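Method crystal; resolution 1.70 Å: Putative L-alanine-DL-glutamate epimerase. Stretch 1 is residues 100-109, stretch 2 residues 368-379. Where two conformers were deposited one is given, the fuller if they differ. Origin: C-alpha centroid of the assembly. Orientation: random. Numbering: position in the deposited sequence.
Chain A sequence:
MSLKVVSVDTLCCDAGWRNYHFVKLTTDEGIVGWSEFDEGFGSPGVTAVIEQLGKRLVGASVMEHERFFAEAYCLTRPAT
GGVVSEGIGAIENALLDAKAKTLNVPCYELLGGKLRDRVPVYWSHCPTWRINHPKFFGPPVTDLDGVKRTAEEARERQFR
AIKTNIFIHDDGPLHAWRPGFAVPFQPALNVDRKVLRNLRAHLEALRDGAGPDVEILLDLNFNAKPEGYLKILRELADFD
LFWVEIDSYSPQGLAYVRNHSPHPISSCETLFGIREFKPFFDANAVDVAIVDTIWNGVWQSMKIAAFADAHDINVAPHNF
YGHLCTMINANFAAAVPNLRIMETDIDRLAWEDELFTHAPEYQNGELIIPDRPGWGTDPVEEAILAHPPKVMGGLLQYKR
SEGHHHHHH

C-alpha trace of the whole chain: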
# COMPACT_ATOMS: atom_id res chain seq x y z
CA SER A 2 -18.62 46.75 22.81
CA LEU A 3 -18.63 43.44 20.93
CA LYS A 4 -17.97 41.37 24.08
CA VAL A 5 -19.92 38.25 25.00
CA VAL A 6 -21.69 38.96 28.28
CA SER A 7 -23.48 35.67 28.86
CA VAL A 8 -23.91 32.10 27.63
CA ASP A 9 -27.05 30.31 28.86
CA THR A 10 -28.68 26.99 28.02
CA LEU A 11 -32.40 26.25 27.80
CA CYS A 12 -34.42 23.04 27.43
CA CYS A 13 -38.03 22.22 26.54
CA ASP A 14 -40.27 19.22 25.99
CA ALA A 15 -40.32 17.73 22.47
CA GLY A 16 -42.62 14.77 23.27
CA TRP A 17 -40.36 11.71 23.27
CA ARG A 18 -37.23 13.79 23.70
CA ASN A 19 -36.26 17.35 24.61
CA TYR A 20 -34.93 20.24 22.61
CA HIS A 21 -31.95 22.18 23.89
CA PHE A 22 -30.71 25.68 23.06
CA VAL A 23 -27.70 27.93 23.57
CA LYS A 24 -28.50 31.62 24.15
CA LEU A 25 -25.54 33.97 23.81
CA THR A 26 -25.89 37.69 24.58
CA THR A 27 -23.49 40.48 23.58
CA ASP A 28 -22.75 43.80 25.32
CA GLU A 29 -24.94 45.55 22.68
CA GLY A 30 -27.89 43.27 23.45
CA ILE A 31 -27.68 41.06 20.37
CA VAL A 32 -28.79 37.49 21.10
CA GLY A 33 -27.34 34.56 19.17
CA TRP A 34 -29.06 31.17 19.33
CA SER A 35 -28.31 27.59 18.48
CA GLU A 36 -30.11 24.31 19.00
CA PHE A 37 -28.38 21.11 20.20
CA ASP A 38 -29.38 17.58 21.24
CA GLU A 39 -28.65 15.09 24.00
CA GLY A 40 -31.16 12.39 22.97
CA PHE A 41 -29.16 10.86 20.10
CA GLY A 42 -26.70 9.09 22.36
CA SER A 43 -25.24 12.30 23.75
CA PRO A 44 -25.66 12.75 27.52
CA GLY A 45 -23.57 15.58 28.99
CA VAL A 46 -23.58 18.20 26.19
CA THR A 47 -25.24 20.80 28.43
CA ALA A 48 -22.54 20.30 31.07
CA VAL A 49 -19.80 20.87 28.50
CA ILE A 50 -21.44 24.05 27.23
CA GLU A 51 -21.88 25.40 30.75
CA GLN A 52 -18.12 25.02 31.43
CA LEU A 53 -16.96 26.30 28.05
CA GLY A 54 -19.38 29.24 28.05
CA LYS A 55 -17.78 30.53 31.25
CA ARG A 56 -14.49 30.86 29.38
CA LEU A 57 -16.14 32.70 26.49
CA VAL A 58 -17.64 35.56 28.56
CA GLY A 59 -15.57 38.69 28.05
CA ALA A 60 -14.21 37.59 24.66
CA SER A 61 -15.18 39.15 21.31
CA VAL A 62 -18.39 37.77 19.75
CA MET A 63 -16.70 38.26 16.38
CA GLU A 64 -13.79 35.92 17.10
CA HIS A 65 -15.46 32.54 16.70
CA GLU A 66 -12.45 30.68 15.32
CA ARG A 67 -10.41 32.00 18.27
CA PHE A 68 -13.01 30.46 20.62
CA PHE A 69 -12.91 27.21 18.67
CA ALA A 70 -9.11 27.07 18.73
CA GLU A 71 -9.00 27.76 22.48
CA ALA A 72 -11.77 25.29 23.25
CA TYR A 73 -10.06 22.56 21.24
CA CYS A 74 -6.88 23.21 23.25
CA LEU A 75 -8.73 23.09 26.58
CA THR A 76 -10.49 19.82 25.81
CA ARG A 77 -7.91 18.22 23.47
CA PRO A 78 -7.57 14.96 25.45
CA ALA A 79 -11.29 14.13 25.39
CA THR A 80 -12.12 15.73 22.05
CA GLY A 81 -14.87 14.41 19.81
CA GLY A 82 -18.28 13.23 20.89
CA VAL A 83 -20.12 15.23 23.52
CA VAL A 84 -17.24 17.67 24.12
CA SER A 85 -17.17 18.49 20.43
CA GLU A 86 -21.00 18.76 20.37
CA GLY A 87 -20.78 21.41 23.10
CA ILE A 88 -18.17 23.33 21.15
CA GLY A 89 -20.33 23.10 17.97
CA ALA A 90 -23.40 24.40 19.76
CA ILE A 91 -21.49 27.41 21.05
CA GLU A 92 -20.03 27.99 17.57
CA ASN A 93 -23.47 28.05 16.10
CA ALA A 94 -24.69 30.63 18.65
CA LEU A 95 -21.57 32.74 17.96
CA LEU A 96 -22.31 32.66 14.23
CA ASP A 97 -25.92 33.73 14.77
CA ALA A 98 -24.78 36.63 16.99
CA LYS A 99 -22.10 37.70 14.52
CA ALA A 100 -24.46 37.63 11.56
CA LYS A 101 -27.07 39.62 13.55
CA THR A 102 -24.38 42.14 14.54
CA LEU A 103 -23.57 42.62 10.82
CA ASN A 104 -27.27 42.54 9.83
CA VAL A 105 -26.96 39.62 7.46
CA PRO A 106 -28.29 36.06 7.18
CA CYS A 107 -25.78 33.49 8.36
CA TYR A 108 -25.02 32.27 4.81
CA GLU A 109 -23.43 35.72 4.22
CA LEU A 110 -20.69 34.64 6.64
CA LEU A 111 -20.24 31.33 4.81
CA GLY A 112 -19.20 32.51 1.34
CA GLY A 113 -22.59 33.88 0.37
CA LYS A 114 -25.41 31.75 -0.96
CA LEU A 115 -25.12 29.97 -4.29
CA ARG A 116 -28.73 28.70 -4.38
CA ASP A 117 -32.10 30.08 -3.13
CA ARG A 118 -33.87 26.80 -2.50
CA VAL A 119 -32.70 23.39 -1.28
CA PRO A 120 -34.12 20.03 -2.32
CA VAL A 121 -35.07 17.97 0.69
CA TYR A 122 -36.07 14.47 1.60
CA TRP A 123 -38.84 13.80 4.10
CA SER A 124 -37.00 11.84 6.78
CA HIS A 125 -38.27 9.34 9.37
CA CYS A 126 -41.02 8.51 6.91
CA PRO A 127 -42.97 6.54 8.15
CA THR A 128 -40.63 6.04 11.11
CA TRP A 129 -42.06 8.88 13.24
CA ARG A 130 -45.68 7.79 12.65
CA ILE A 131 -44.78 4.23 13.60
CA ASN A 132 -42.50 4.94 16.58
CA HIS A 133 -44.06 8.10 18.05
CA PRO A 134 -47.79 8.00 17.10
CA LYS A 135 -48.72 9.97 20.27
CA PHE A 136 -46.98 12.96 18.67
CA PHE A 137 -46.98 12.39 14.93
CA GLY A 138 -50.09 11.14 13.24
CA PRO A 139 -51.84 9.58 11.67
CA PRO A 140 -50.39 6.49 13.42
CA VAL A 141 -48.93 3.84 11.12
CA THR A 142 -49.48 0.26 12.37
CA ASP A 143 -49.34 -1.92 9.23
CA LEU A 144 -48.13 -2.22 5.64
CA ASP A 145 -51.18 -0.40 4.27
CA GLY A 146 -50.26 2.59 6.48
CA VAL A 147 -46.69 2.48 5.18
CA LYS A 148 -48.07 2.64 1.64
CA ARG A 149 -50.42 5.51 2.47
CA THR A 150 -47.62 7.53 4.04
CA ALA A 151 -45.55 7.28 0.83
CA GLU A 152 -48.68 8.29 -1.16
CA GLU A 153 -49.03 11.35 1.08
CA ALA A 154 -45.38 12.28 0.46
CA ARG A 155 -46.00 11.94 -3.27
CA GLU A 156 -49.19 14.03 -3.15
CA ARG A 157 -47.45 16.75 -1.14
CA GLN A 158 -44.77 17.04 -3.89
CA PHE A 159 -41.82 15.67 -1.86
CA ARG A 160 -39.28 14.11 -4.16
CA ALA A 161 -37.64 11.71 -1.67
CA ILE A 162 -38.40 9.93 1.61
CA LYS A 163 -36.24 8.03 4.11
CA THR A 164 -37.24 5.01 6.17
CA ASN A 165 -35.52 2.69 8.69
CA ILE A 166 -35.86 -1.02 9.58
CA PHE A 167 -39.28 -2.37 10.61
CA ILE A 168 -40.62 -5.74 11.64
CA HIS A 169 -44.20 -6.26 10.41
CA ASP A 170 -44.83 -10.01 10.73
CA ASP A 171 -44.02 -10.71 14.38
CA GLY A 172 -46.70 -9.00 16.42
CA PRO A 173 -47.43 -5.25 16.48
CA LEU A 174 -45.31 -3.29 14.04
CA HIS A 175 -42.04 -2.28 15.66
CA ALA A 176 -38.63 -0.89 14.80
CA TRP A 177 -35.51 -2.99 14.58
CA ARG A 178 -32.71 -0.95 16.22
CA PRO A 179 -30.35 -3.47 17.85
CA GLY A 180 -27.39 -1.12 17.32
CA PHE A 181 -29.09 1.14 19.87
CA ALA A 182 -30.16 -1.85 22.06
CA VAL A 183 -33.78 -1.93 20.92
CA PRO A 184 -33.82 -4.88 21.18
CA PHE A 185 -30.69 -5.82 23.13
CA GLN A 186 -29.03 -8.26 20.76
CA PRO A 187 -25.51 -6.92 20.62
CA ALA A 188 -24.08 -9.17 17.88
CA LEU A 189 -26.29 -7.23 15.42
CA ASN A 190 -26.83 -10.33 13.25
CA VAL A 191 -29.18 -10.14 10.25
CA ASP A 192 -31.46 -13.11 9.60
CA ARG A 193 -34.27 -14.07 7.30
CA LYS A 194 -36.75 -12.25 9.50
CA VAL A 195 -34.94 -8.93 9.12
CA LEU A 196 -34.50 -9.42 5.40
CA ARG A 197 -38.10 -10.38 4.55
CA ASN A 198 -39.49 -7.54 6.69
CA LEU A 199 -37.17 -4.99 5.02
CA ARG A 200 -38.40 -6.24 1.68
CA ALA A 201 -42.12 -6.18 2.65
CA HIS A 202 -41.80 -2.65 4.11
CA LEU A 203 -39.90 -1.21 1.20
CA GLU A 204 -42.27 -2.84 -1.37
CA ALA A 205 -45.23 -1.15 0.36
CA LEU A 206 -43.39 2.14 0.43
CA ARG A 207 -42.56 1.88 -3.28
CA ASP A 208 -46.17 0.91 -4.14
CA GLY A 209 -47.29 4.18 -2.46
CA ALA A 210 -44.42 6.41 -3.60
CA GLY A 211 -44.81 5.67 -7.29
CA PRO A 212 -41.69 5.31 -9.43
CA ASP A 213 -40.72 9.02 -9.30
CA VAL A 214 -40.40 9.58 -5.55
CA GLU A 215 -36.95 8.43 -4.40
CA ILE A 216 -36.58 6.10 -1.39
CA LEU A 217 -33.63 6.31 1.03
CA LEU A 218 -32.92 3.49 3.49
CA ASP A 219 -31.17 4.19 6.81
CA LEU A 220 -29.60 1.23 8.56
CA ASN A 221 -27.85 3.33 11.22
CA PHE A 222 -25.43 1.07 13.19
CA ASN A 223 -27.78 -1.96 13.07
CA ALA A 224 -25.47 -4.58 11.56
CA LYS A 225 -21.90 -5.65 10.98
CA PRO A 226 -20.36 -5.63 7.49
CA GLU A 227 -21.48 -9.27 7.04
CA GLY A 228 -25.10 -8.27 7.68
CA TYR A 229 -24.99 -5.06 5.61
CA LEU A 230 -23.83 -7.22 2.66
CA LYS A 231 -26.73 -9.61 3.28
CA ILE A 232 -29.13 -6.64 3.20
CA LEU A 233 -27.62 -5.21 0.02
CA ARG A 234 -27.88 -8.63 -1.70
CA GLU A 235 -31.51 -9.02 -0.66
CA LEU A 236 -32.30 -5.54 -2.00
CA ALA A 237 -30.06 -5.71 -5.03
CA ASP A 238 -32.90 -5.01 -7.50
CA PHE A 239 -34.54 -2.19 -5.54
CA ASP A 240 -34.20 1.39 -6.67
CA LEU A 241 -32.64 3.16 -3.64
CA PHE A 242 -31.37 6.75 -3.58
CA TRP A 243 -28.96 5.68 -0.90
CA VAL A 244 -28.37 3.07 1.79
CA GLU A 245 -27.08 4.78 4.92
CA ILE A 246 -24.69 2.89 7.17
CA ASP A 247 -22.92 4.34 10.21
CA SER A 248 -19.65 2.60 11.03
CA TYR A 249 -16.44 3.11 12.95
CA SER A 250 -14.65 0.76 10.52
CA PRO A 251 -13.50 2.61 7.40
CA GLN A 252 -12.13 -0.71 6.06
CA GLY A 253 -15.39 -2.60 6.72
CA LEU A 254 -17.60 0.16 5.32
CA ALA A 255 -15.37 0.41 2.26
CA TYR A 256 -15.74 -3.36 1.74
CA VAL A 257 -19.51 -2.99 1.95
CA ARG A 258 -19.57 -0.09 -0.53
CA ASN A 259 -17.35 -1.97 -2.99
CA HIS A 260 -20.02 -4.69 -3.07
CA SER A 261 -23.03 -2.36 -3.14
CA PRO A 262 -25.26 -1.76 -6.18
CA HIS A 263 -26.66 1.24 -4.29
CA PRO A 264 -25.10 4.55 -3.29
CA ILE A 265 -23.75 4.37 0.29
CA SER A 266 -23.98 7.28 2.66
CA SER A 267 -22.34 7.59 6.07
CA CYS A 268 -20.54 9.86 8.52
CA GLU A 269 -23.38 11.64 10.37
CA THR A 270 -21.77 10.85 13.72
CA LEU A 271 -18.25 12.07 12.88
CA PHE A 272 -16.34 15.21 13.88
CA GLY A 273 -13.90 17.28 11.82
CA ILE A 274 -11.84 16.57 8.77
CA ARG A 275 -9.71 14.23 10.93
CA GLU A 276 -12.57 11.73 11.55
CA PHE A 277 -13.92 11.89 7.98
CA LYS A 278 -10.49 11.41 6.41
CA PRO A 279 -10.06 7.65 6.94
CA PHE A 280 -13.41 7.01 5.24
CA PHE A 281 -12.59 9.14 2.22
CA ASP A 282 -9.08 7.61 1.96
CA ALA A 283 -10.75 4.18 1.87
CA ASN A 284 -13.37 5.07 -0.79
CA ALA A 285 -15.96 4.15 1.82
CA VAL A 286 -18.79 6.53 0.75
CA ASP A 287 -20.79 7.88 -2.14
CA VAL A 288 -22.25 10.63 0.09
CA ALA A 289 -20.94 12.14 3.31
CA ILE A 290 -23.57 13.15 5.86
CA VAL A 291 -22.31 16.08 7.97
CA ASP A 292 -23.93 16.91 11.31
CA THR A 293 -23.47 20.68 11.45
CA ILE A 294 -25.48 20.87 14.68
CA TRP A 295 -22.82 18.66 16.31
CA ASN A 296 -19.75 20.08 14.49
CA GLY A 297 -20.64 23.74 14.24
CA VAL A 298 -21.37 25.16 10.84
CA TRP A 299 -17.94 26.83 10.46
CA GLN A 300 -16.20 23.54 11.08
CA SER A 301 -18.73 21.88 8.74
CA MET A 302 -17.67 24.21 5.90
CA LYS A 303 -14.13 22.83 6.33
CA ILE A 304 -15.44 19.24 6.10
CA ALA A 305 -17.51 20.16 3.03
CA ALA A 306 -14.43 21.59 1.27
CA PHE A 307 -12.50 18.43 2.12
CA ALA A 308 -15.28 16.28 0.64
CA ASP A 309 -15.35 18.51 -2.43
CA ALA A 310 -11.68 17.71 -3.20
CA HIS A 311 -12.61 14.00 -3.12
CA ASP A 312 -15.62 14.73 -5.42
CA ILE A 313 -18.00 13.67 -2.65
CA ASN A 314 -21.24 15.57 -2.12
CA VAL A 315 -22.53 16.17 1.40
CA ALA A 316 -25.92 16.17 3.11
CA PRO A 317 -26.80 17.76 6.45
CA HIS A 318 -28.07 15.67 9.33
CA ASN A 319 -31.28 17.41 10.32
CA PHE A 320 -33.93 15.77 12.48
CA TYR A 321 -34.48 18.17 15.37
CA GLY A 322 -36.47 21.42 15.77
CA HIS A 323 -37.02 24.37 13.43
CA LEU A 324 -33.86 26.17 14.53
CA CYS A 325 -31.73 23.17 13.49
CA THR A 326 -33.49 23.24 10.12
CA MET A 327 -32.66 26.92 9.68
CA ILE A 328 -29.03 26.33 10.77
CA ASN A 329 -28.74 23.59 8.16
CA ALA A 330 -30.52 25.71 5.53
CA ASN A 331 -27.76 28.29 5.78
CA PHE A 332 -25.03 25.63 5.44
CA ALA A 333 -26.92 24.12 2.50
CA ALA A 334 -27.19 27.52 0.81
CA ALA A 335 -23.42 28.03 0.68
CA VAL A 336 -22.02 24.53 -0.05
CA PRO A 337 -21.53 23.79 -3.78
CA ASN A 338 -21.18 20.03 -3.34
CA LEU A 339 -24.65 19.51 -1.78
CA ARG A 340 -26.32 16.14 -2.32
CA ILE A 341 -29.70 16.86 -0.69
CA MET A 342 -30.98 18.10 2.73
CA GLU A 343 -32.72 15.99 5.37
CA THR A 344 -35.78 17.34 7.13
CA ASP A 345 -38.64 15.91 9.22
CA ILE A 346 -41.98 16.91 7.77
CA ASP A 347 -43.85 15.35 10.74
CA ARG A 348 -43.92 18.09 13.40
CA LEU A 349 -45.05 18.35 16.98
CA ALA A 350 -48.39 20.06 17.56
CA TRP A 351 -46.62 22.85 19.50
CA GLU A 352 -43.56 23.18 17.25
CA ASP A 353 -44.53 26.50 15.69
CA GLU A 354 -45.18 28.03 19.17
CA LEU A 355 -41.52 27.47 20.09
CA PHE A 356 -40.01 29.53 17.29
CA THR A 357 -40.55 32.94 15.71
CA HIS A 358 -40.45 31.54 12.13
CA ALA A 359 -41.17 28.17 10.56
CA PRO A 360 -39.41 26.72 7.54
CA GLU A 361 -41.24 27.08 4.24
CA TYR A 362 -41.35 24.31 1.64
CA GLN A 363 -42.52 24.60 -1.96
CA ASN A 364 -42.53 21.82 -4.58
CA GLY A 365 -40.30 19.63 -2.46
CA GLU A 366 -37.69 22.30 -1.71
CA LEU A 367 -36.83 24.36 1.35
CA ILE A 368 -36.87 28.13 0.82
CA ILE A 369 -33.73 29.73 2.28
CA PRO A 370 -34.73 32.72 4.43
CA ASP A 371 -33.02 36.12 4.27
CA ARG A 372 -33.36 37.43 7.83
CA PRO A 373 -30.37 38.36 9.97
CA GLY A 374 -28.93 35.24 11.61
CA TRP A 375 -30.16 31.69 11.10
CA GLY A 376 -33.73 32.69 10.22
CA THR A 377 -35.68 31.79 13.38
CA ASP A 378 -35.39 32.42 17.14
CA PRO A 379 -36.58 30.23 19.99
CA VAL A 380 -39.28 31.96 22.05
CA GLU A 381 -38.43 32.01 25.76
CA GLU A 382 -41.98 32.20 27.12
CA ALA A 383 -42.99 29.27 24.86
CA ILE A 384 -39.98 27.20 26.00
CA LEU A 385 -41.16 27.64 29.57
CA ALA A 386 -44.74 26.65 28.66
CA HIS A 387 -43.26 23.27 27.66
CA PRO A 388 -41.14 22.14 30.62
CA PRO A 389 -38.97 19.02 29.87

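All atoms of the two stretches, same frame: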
# COMPACT_ATOMS: atom_id res chain seq x y z
N ALA A 100 -23.65 37.27 12.70
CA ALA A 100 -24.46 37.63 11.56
C ALA A 100 -25.48 38.71 11.94
O ALA A 100 -25.65 39.67 11.20
CB ALA A 100 -25.19 36.39 10.99
N LYS A 101 -26.12 38.58 13.09
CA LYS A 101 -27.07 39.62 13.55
C LYS A 101 -26.37 40.96 13.76
O LYS A 101 -26.91 42.05 13.44
CB LYS A 101 -27.81 39.15 14.81
CG LYS A 101 -28.92 38.14 14.49
CD LYS A 101 -29.37 37.40 15.75
CE LYS A 101 -30.56 36.56 15.48
NZ LYS A 101 -30.94 35.71 16.67
N THR A 102 -25.16 40.91 14.30
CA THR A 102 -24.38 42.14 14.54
C THR A 102 -24.11 42.85 13.22
O THR A 102 -24.17 44.10 13.15
CB THR A 102 -23.06 41.84 15.28
OG1 THR A 102 -23.34 41.31 16.58
CG2 THR A 102 -22.22 43.08 15.44
N LEU A 103 -23.83 42.07 12.18
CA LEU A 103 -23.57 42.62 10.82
C LEU A 103 -24.81 42.76 9.94
O LEU A 103 -24.71 43.23 8.78
CB LEU A 103 -22.50 41.77 10.13
CG LEU A 103 -21.14 41.69 10.81
CD1 LEU A 103 -20.24 40.67 10.08
CD2 LEU A 103 -20.49 43.10 10.86
N ASN A 104 -25.98 42.40 10.49
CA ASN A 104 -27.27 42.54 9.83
C ASN A 104 -27.38 41.74 8.55
O ASN A 104 -27.86 42.24 7.51
CB ASN A 104 -27.58 44.01 9.56
CG ASN A 104 -29.05 44.26 9.34
OD1 ASN A 104 -29.91 43.68 10.01
ND2 ASN A 104 -29.36 45.16 8.40
N VAL A 105 -26.91 40.50 8.61
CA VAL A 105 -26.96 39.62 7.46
C VAL A 105 -27.45 38.23 7.86
O VAL A 105 -27.27 37.82 9.01
CB VAL A 105 -25.57 39.48 6.80
CG1 VAL A 105 -25.10 40.81 6.26
CG2 VAL A 105 -24.53 38.91 7.77
N PRO A 106 -28.01 37.48 6.91
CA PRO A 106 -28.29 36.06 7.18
C PRO A 106 -27.00 35.31 7.38
O PRO A 106 -25.97 35.71 6.85
CB PRO A 106 -28.95 35.56 5.89
CG PRO A 106 -29.21 36.77 5.08
CD PRO A 106 -28.34 37.86 5.52
N CYS A 107 -27.03 34.20 8.08
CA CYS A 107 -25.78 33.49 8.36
C CYS A 107 -25.04 33.02 7.11
O CYS A 107 -23.80 33.01 7.11
CB CYS A 107 -26.00 32.33 9.30
SG CYS A 107 -26.03 32.87 11.04
N TYR A 108 -25.74 32.67 6.03
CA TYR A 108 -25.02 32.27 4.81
C TYR A 108 -24.08 33.35 4.26
O TYR A 108 -23.15 33.06 3.52
CB TYR A 108 -25.97 31.75 3.73
CG TYR A 108 -27.00 32.74 3.21
CD1 TYR A 108 -26.65 33.83 2.44
CD2 TYR A 108 -28.36 32.53 3.44
CE1 TYR A 108 -27.61 34.71 1.95
CE2 TYR A 108 -29.32 33.39 2.96
CZ TYR A 108 -28.96 34.46 2.21
OH TYR A 108 -29.95 35.31 1.73
N GLU A 109 -24.31 34.62 4.61
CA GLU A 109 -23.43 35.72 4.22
C GLU A 109 -22.05 35.62 4.88
O GLU A 109 -21.10 36.22 4.42
CB GLU A 109 -24.09 37.07 4.57
CG GLU A 109 -23.72 38.20 3.64
CD GLU A 109 -24.15 37.92 2.22
OE1 GLU A 109 -23.46 37.12 1.55
OE2 GLU A 109 -25.20 38.46 1.79
N ILE A 368 -37.19 26.76 1.19
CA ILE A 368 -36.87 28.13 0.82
C ILE A 368 -35.87 28.64 1.83
O ILE A 368 -36.08 28.50 3.03
CB ILE A 368 -38.13 29.01 0.87
CG1 ILE A 368 -39.19 28.50 -0.09
CG2 ILE A 368 -37.77 30.49 0.64
CD1 ILE A 368 -38.77 28.48 -1.46
N ILE A 369 -34.76 29.20 1.37
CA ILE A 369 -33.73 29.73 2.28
C ILE A 369 -34.12 31.15 2.67
O ILE A 369 -34.29 32.00 1.79
CB ILE A 369 -32.36 29.76 1.58
CG1 ILE A 369 -32.01 28.36 1.10
CG2 ILE A 369 -31.25 30.34 2.54
CD1 ILE A 369 -32.17 27.29 2.11
N PRO A 370 -34.31 31.39 3.97
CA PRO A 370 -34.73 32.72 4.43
C PRO A 370 -33.62 33.75 4.27
O PRO A 370 -32.46 33.37 4.06
CB PRO A 370 -35.07 32.48 5.91
CG PRO A 370 -34.22 31.29 6.31
CD PRO A 370 -34.13 30.44 5.07
N ASP A 371 -33.98 35.02 4.39
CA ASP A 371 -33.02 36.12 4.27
C ASP A 371 -33.06 37.12 5.43
O ASP A 371 -32.79 38.31 5.23
CB ASP A 371 -33.17 36.83 2.93
CG ASP A 371 -34.50 37.50 2.76
OD1 ASP A 371 -35.33 37.48 3.71
OD2 ASP A 371 -34.73 38.05 1.65
N ARG A 372 -33.33 36.62 6.62
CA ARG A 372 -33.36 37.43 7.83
C ARG A 372 -32.00 37.39 8.52
O ARG A 372 -31.24 36.45 8.31
CB ARG A 372 -34.42 36.91 8.79
CG ARG A 372 -35.85 37.08 8.26
CD ARG A 372 -36.91 36.59 9.23
NE ARG A 372 -36.94 35.14 9.25
CZ ARG A 372 -37.61 34.37 8.40
NH1 ARG A 372 -38.35 34.90 7.44
NH2 ARG A 372 -37.51 33.06 8.48
N PRO A 373 -31.68 38.42 9.33
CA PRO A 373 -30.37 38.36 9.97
C PRO A 373 -30.27 37.13 10.90
O PRO A 373 -31.19 36.85 11.65
CB PRO A 373 -30.30 39.66 10.78
CG PRO A 373 -31.20 40.61 9.99
CD PRO A 373 -32.31 39.75 9.49
N GLY A 374 -29.14 36.44 10.83
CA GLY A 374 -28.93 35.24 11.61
C GLY A 374 -29.41 33.99 10.88
O GLY A 374 -29.45 33.94 9.66
N TRP A 375 -29.75 32.97 11.65
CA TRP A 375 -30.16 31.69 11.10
C TRP A 375 -31.49 31.72 10.39
O TRP A 375 -31.71 30.96 9.44
CB TRP A 375 -30.21 30.61 12.19
CG TRP A 375 -28.89 30.27 12.81
CD1 TRP A 375 -28.61 30.26 14.13
CD2 TRP A 375 -27.70 29.81 12.14
NE1 TRP A 375 -27.30 29.87 14.35
CE2 TRP A 375 -26.72 29.58 13.13
CE3 TRP A 375 -27.37 29.54 10.80
CZ2 TRP A 375 -25.42 29.12 12.83
CZ3 TRP A 375 -26.06 29.08 10.51
CH2 TRP A 375 -25.12 28.89 11.51
N GLY A 376 -32.40 32.60 10.85
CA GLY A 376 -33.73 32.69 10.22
C GLY A 376 -34.91 32.40 11.14
O GLY A 376 -36.06 32.51 10.74
N THR A 377 -34.62 31.98 12.38
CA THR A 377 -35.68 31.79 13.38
C THR A 377 -35.05 31.88 14.76
O THR A 377 -33.86 31.60 14.92
CB THR A 377 -36.41 30.45 13.15
OG1 THR A 377 -37.64 30.43 13.87
CG2 THR A 377 -35.55 29.26 13.62
N ASP A 378 -35.83 32.31 15.75
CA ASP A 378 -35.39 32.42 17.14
C ASP A 378 -36.31 31.57 18.01
O ASP A 378 -37.53 31.58 17.82
CB ASP A 378 -35.50 33.86 17.62
CG ASP A 378 -34.53 34.79 16.93
OD1 ASP A 378 -33.36 34.38 16.70
OD2 ASP A 378 -34.94 35.94 16.63
N PRO A 379 -35.75 30.81 18.94
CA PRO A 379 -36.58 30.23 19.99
C PRO A 379 -37.27 31.34 20.78
O PRO A 379 -36.75 32.44 20.90
CB PRO A 379 -35.57 29.48 20.88
CG PRO A 379 -34.38 29.29 19.99
CD PRO A 379 -34.32 30.48 19.12
O HOH W 1 -31.57 33.08 14.48
O HOH W 2 -32.17 33.91 0.70

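The sulfur of Cys-107 sits squarely over one face of the Trp-375 indole: SG lies 3.6 Å from the centroid of the six-membered ring, only 14° off the ring normal. Sulfur is large and polarizable, so it packs well against a π cloud, and the m rotamer of Cys-107 places it there while its CB approaches CE3 of Trp-375 to 3.5 Å. The CA-to-CB bond of Trp-375 points away from the first stretch, but the end of the side chain comes back to meet it. Both residues are buried.

Beside this sulfur-aromatic contact the two backbones form a single beta bridge, pairing Pro-106 with Gly-374. Gly-374 N donates to Val-105 O at 3.0 Å, and Cys-107 N donates to Gly-374 O at 2.9 Å, so one glycine uses both its amide and its carbonyl. Pro-106, between the two bonded residues, has no amide hydrogen to offer and none is asked of it; its CA instead makes CA-H...O contacts with Arg-372 O (3.2 Å) and Gly-374 O (3.5 Å). In the same manner Pro-373 CA lies 3.3 Å from Val-105 O. Glycine is demanded at 374 twice over: at its phi/psi of 89/-155 a CB would jam against the preceding carbonyl oxygen, and it would lie 2.9 Å from Lys-101 CE.

That lysine extends along the space left free. Its helix ends in a Schellman motif, in which Asn-104 takes positive phi, Val-105 N bonds to Ala-100 O at 3.0 Å, and a weak bond of 3.1 Å joins Asn-104 N to Lys-101 O. From the last turn, the CA-to-CB bond of Lys-101 points sideways, and the chain beyond it runs nearly straight, with chi2 to chi4 all t. Its CG passes 4.2 Å from Pro-373 CB, and NZ reaches Asp-378 OD1 at 2.8 Å in a hydrogen-bonded salt bridge. A long aliphatic stem with a charged tip suits both tasks. Water 1 donates to Thr-377 O at 2.8 Å and accepts weak bonds from Lys-101 NZ (3.5 Å) and Trp-375 N (3.4 Å).

On the other side of Cys-107 in sequence, the CA-to-CB bond of Tyr-108 points sideways, but the end of its side chain comes near Ile-369 and Pro-370. Tyr-108 CE2 is 3.6 Å from Ile-369 CG2, an apolar contact, while Pro-370 O meets the ring edge, 3.3 Å from CE2. The hydroxyl keeps a polar partner: Tyr-108 OH is 2.8 Å from water 2, which donates to Ile-369 O at 3.1 Å. Altogether, the contact buries 572 Å², summed over both sides.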